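Local atomic coordinates of BlEst2 (Bacillus licheniformis, PDB entry 6WPX), a protein that probably hydrolyses ester bonds as a lipase or esterase, captured here in its propeptide form, its C-terminal domain having an autoinhibitory effect. Residues R197-K209 / A239-D253. Residues are numbered along the deposited sequence; the frame is centred on the assembly and turned at random.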
loop_
_atom_site.group_PDB
_atom_site.type_symbol
_atom_site.label_atom_id
_atom_site.label_comp_id
_atom_site.label_asym_id
_atom_site.label_seq_id
_atom_site.Cartn_x
_atom_site.Cartn_y
_atom_site.Cartn_z
ATOM N N ARG A 197 -6.411 22.070 -8.953
ATOM C CA ARG A 197 -6.835 21.355 -7.748
ATOM C C ARG A 197 -8.073 21.976 -7.118
ATOM O O ARG A 197 -8.979 21.249 -6.721
ATOM C CB ARG A 197 -5.682 21.254 -6.736
ATOM C CG ARG A 197 -5.994 20.386 -5.506
ATOM C CD ARG A 197 -6.607 21.217 -4.377
ATOM N NE ARG A 197 -5.606 22.064 -3.742
ATOM C CZ ARG A 197 -5.840 22.932 -2.764
ATOM N NH1 ARG A 197 -4.846 23.620 -2.238
ATOM N NH2 ARG A 197 -7.079 23.139 -2.327
ATOM N N LEU A 198 -8.097 23.316 -7.030
ATOM C CA LEU A 198 -9.185 24.109 -6.441
ATOM C C LEU A 198 -10.513 24.017 -7.191
ATOM O O LEU A 198 -11.543 24.375 -6.621
ATOM C CB LEU A 198 -8.759 25.590 -6.385
ATOM C CG LEU A 198 -7.621 25.943 -5.434
ATOM C CD1 LEU A 198 -6.934 27.232 -5.869
ATOM C CD2 LEU A 198 -8.108 26.014 -3.978
ATOM N N LYS A 199 -10.489 23.570 -8.434
ATOM C CA LYS A 199 -11.691 23.546 -9.298
ATOM C C LYS A 199 -12.607 22.347 -9.045
ATOM O O LYS A 199 -13.628 22.260 -9.719
ATOM C CB LYS A 199 -11.258 23.615 -10.759
ATOM C CG LYS A 199 -10.557 24.911 -11.121
ATOM C CD LYS A 199 -10.288 25.034 -12.577
ATOM C CE LYS A 199 -9.186 26.020 -12.886
ATOM N NZ LYS A 199 -8.840 25.984 -14.317
ATOM N N THR A 200 -12.211 21.436 -8.160
ATOM C CA THR A 200 -13.034 20.237 -7.882
ATOM C C THR A 200 -13.035 19.901 -6.391
ATOM O O THR A 200 -12.024 20.037 -5.744
ATOM C CB THR A 200 -12.621 19.005 -8.695
ATOM O OG1 THR A 200 -12.115 19.317 -9.986
ATOM C CG2 THR A 200 -13.718 17.975 -8.776
ATOM N N LYS A 201 -14.195 19.493 -5.903
ATOM C CA LYS A 201 -14.327 19.087 -4.500
ATOM C C LYS A 201 -13.971 17.604 -4.402
ATOM O O LYS A 201 -14.404 16.831 -5.193
ATOM C CB LYS A 201 -15.749 19.312 -3.994
ATOM C CG LYS A 201 -15.902 19.020 -2.516
ATOM C CD LYS A 201 -15.147 19.995 -1.634
ATOM C CE LYS A 201 -15.016 19.559 -0.184
ATOM N NZ LYS A 201 -15.426 18.163 0.034
ATOM N N TYR A 202 -13.226 17.279 -3.378
ATOM C CA TYR A 202 -12.759 15.926 -3.040
ATOM C C TYR A 202 -13.305 15.440 -1.726
ATOM O O TYR A 202 -13.408 16.205 -0.763
ATOM C CB TYR A 202 -11.222 15.860 -2.985
ATOM C CG TYR A 202 -10.589 16.035 -4.339
ATOM C CD1 TYR A 202 -10.371 14.945 -5.172
ATOM C CD2 TYR A 202 -10.244 17.299 -4.811
ATOM C CE1 TYR A 202 -9.856 15.110 -6.455
ATOM C CE2 TYR A 202 -9.707 17.476 -6.080
ATOM C CZ TYR A 202 -9.505 16.378 -6.897
ATOM O OH TYR A 202 -8.969 16.550 -8.142
ATOM N N PHE A 203 -13.627 14.141 -1.698
ATOM C CA PHE A 203 -14.092 13.400 -0.527
ATOM C C PHE A 203 -13.289 12.132 -0.458
ATOM O O PHE A 203 -13.070 11.480 -1.483
ATOM C CB PHE A 203 -15.569 13.021 -0.646
ATOM C CG PHE A 203 -16.528 14.174 -0.602
ATOM C CD1 PHE A 203 -16.800 14.914 -1.742
ATOM C CD2 PHE A 203 -17.178 14.514 0.583
ATOM C CE1 PHE A 203 -17.708 15.979 -1.700
ATOM C CE2 PHE A 203 -18.089 15.568 0.620
ATOM C CZ PHE A 203 -18.346 16.296 -0.520
ATOM N N THR A 204 -12.887 11.749 0.738
ATOM C CA THR A 204 -12.153 10.488 0.883
ATOM C C THR A 204 -12.833 9.619 1.889
ATOM O O THR A 204 -13.331 10.104 2.905
ATOM C CB THR A 204 -10.667 10.681 1.252
ATOM O OG1 THR A 204 -10.576 11.124 2.598
ATOM C CG2 THR A 204 -9.907 11.631 0.299
ATOM N N LEU A 205 -12.877 8.339 1.587
ATOM C CA LEU A 205 -13.356 7.299 2.487
ATOM C C LEU A 205 -12.157 6.395 2.721
ATOM O O LEU A 205 -11.329 6.205 1.820
ATOM C CB LEU A 205 -14.511 6.474 1.896
ATOM C CG LEU A 205 -15.929 6.954 2.254
ATOM C CD1 LEU A 205 -16.224 8.290 1.579
ATOM C CD2 LEU A 205 -16.981 5.916 1.807
ATOM N N ALA A 206 -12.054 5.868 3.927
ATOM C CA ALA A 206 -10.985 4.929 4.271
ATOM C C ALA A 206 -11.538 3.909 5.236
ATOM O O ALA A 206 -12.461 4.211 5.997
ATOM C CB ALA A 206 -9.801 5.667 4.892
ATOM N N GLY A 207 -10.987 2.707 5.186
ATOM C CA GLY A 207 -11.381 1.633 6.091
ATOM C C GLY A 207 -10.351 1.409 7.187
ATOM O O GLY A 207 -9.177 1.775 7.027
ATOM N N ASN A 208 -10.778 0.817 8.311
ATOM C CA ASN A 208 -9.860 0.512 9.427
ATOM C C ASN A 208 -9.902 -0.973 9.775
ATOM O O ASN A 208 -9.366 -1.369 10.799
ATOM C CB ASN A 208 -10.201 1.342 10.667
ATOM C CG ASN A 208 -11.590 1.099 11.187
ATOM O OD1 ASN A 208 -12.226 0.095 10.896
ATOM N ND2 ASN A 208 -12.138 2.061 11.871
ATOM N N LYS A 209 -10.588 -1.775 8.958
ATOM C CA LYS A 209 -10.716 -3.201 9.232
ATOM C C LYS A 209 -9.630 -3.973 8.485
ATOM O O LYS A 209 -9.444 -3.760 7.298
ATOM C CB LYS A 209 -12.129 -3.705 8.840
ATOM C CG LYS A 209 -12.399 -5.142 9.283
ATOM C CD LYS A 209 -13.887 -5.479 9.394
ATOM C CE LYS A 209 -14.460 -6.037 8.114
ATOM N NZ LYS A 209 -15.807 -6.627 8.328
ATOM N N ALA A 239 -4.723 7.493 2.985
ATOM C CA ALA A 239 -5.952 7.506 2.178
ATOM C C ALA A 239 -6.590 8.902 2.111
ATOM O O ALA A 239 -7.651 9.082 1.483
ATOM C CB ALA A 239 -6.949 6.495 2.726
ATOM N N ARG A 240 -5.937 9.901 2.738
ATOM C CA ARG A 240 -6.486 11.262 2.849
ATOM C C ARG A 240 -5.833 12.281 1.932
ATOM O O ARG A 240 -4.717 12.051 1.451
ATOM C CB ARG A 240 -6.367 11.772 4.315
ATOM C CG ARG A 240 -6.924 10.836 5.369
ATOM C CD ARG A 240 -8.305 10.311 4.984
ATOM N NE ARG A 240 -8.927 9.609 6.092
ATOM C CZ ARG A 240 -10.209 9.287 6.151
ATOM N NH1 ARG A 240 -11.029 9.602 5.151
ATOM N NH2 ARG A 240 -10.682 8.640 7.198
ATOM N N LEU A 241 -6.541 13.411 1.709
ATOM C CA LEU A 241 -6.064 14.577 0.982
ATOM C C LEU A 241 -6.227 15.798 1.913
ATOM O O LEU A 241 -7.244 15.896 2.619
ATOM C CB LEU A 241 -6.799 14.806 -0.349
ATOM C CG LEU A 241 -6.543 13.786 -1.463
ATOM C CD1 LEU A 241 -7.562 13.970 -2.588
ATOM C CD2 LEU A 241 -5.134 13.929 -2.019
ATOM N N PRO A 242 -5.236 16.720 1.949
ATOM C CA PRO A 242 -5.306 17.839 2.916
ATOM C C PRO A 242 -6.486 18.803 2.783
ATOM O O PRO A 242 -6.930 19.344 3.791
ATOM C CB PRO A 242 -3.963 18.572 2.730
ATOM C CG PRO A 242 -3.446 18.128 1.416
ATOM C CD PRO A 242 -3.971 16.736 1.191
ATOM N N TYR A 243 -7.007 18.991 1.575
ATOM C CA TYR A 243 -8.105 19.924 1.280
ATOM C C TYR A 243 -9.422 19.173 1.093
ATOM O O TYR A 243 -10.415 19.785 0.710
ATOM C CB TYR A 243 -7.784 20.674 -0.028
ATOM C CG TYR A 243 -7.104 19.770 -1.036
ATOM C CD1 TYR A 243 -7.842 18.886 -1.823
ATOM C CD2 TYR A 243 -5.717 19.748 -1.157
ATOM C CE1 TYR A 243 -7.217 18.003 -2.698
ATOM C CE2 TYR A 243 -5.082 18.872 -2.029
ATOM C CZ TYR A 243 -5.838 17.997 -2.790
ATOM O OH TYR A 243 -5.236 17.153 -3.670
ATOM N N ALA A 244 -9.419 17.845 1.270
ATOM C CA ALA A 244 -10.639 17.078 1.045
ATOM C C ALA A 244 -11.521 17.009 2.285
ATOM O O ALA A 244 -11.069 17.292 3.403
ATOM C CB ALA A 244 -10.277 15.660 0.616
ATOM N N THR A 245 -12.784 16.601 2.085
ATOM C CA THR A 245 -13.657 16.244 3.186
ATOM C C THR A 245 -13.216 14.810 3.442
ATOM O O THR A 245 -13.428 13.922 2.616
ATOM C CB THR A 245 -15.128 16.323 2.820
ATOM O OG1 THR A 245 -15.463 17.687 2.597
ATOM C CG2 THR A 245 -16.019 15.755 3.926
ATOM N N ASN A 246 -12.489 14.615 4.530
ATOM C CA ASN A 246 -11.947 13.307 4.857
ATOM C C ASN A 246 -12.905 12.647 5.828
ATOM O O ASN A 246 -12.914 12.964 7.023
ATOM C CB ASN A 246 -10.537 13.471 5.424
ATOM C CG ASN A 246 -9.586 14.000 4.393
ATOM O OD1 ASN A 246 -9.368 13.383 3.346
ATOM N ND2 ASN A 246 -8.965 15.131 4.679
ATOM N N LEU A 247 -13.768 11.776 5.299
ATOM C CA LEU A 247 -14.777 11.133 6.127
ATOM C C LEU A 247 -14.166 10.147 7.122
ATOM O O LEU A 247 -13.322 9.322 6.753
ATOM C CB LEU A 247 -15.843 10.443 5.254
ATOM C CG LEU A 247 -17.067 9.936 6.001
ATOM C CD1 LEU A 247 -17.877 11.111 6.573
ATOM C CD2 LEU A 247 -17.904 8.980 5.119
ATOM N N ASP A 248 -14.610 10.241 8.373
ATOM C CA ASP A 248 -14.217 9.365 9.470
ATOM C C ASP A 248 -14.188 7.926 8.978
ATOM O O ASP A 248 -15.073 7.466 8.240
ATOM C CB ASP A 248 -15.186 9.512 10.662
ATOM C CG ASP A 248 -14.746 8.803 11.935
ATOM O OD1 ASP A 248 -13.525 8.735 12.190
ATOM O OD2 ASP A 248 -15.623 8.362 12.697
ATOM N N THR A 249 -13.095 7.254 9.308
ATOM C CA THR A 249 -12.829 5.888 8.894
ATOM C C THR A 249 -14.024 4.976 9.200
ATOM O O THR A 249 -14.659 5.114 10.244
ATOM C CB THR A 249 -11.502 5.459 9.556
ATOM O OG1 THR A 249 -10.538 6.484 9.310
ATOM C CG2 THR A 249 -10.940 4.303 8.924
ATOM N N GLY A 250 -14.353 4.108 8.255
ATOM C CA GLY A 250 -15.449 3.158 8.410
ATOM C C GLY A 250 -14.900 1.773 8.658
ATOM O O GLY A 250 -13.725 1.516 8.385
ATOM N N LYS A 251 -15.760 0.844 9.070
ATOM C CA LYS A 251 -15.320 -0.525 9.381
ATOM C C LYS A 251 -15.328 -1.384 8.123
ATOM O O LYS A 251 -16.121 -2.313 7.973
ATOM C CB LYS A 251 -16.127 -1.111 10.541
ATOM C CG LYS A 251 -16.044 -0.250 11.799
ATOM C CD LYS A 251 -16.766 -0.902 12.947
ATOM C CE LYS A 251 -16.779 -0.036 14.185
ATOM N NZ LYS A 251 -15.434 0.051 14.808
ATOM N N TRP A 252 -14.467 -0.994 7.178
ATOM C CA TRP A 252 -14.302 -1.684 5.915
ATOM C C TRP A 252 -12.863 -2.100 5.758
ATOM O O TRP A 252 -11.966 -1.443 6.271
ATOM C CB TRP A 252 -14.691 -0.769 4.720
ATOM C CG TRP A 252 -15.966 -0.002 4.926
ATOM C CD1 TRP A 252 -17.208 -0.518 5.158
ATOM C CD2 TRP A 252 -16.103 1.424 4.997
ATOM N NE1 TRP A 252 -18.119 0.502 5.367
ATOM C CE2 TRP A 252 -17.462 1.705 5.285
ATOM C CE3 TRP A 252 -15.207 2.501 4.841
ATOM C CZ2 TRP A 252 -17.942 3.017 5.406
ATOM C CZ3 TRP A 252 -15.691 3.793 4.937
ATOM C CH2 TRP A 252 -17.032 4.042 5.244
ATOM N N ASP A 253 -12.650 -3.195 5.035
ATOM C CA ASP A 253 -11.315 -3.597 4.678
ATOM C C ASP A 253 -11.200 -3.180 3.220
ATOM O O ASP A 253 -12.189 -2.692 2.635
ATOM C CB ASP A 253 -11.039 -5.100 4.932
ATOM C CG ASP A 253 -11.936 -6.087 4.201
ATOM O OD1 ASP A 253 -12.136 -5.919 2.997
ATOM O OD2 ASP A 253 -12.344 -7.079 4.820
HETATM O O HOH W 1 -11.591 19.584 -1.922
HETATM O O HOH W 2 -9.513 7.426 0.028
HETATM O O HOH W 3 -14.377 6.985 5.575
HETATM O O HOH W 4 -15.131 3.327 12.675
HETATM O O HOH W 5 -16.599 -4.247 6.074
HETATM O O HOH W 6 -17.041 -4.454 9.784
#
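T204 OG1 donates to N246 OD1 (2.7 Å) on a lone pair in the carbonyl plane and accepts a bond from R240 NH1 (3.0 Å), the oxygen lying in the plane of the R240 guanidinium. One face of that group lies on A206 CB. Its NH1 and NH2 both grip L247 O, and E236 pairs with NE. An alanine in place of R240 would probably leave T204 OG1 and L247 O without these donors and E236 without this countercharge. N246 OD1 also accepts from L241 N, and ND2 donates to L241 O.

At the other end, the R197 guanidinium, whose NE bonds D192 O, lies flat on the Y243 ring, planes 6° apart. Y243 CG sits between its backbone N and carbonyl carbon (chi1 37°), and the ring makes an offset edge-to-face pair with Y202, its edge toward the Y202 face; its OH reaches D192. The K201 chain, bent at chi2 and chi4, brings NZ to T245 OG1 (2.6 Å).

T245 N to Y202 O (2.9 Å) and T204 N to T245 O (2.9 Å) pair strands 201-205 and 245-246 in parallel, closing a beta-alpha-beta unit through helix 218-224 at the alpha/beta-hydrolase sheet edge. Strand 138-144 flanks 201-205 opposite, helix 121-131 packs against Y202 and L241, and helix 260-267 against L247 and W252.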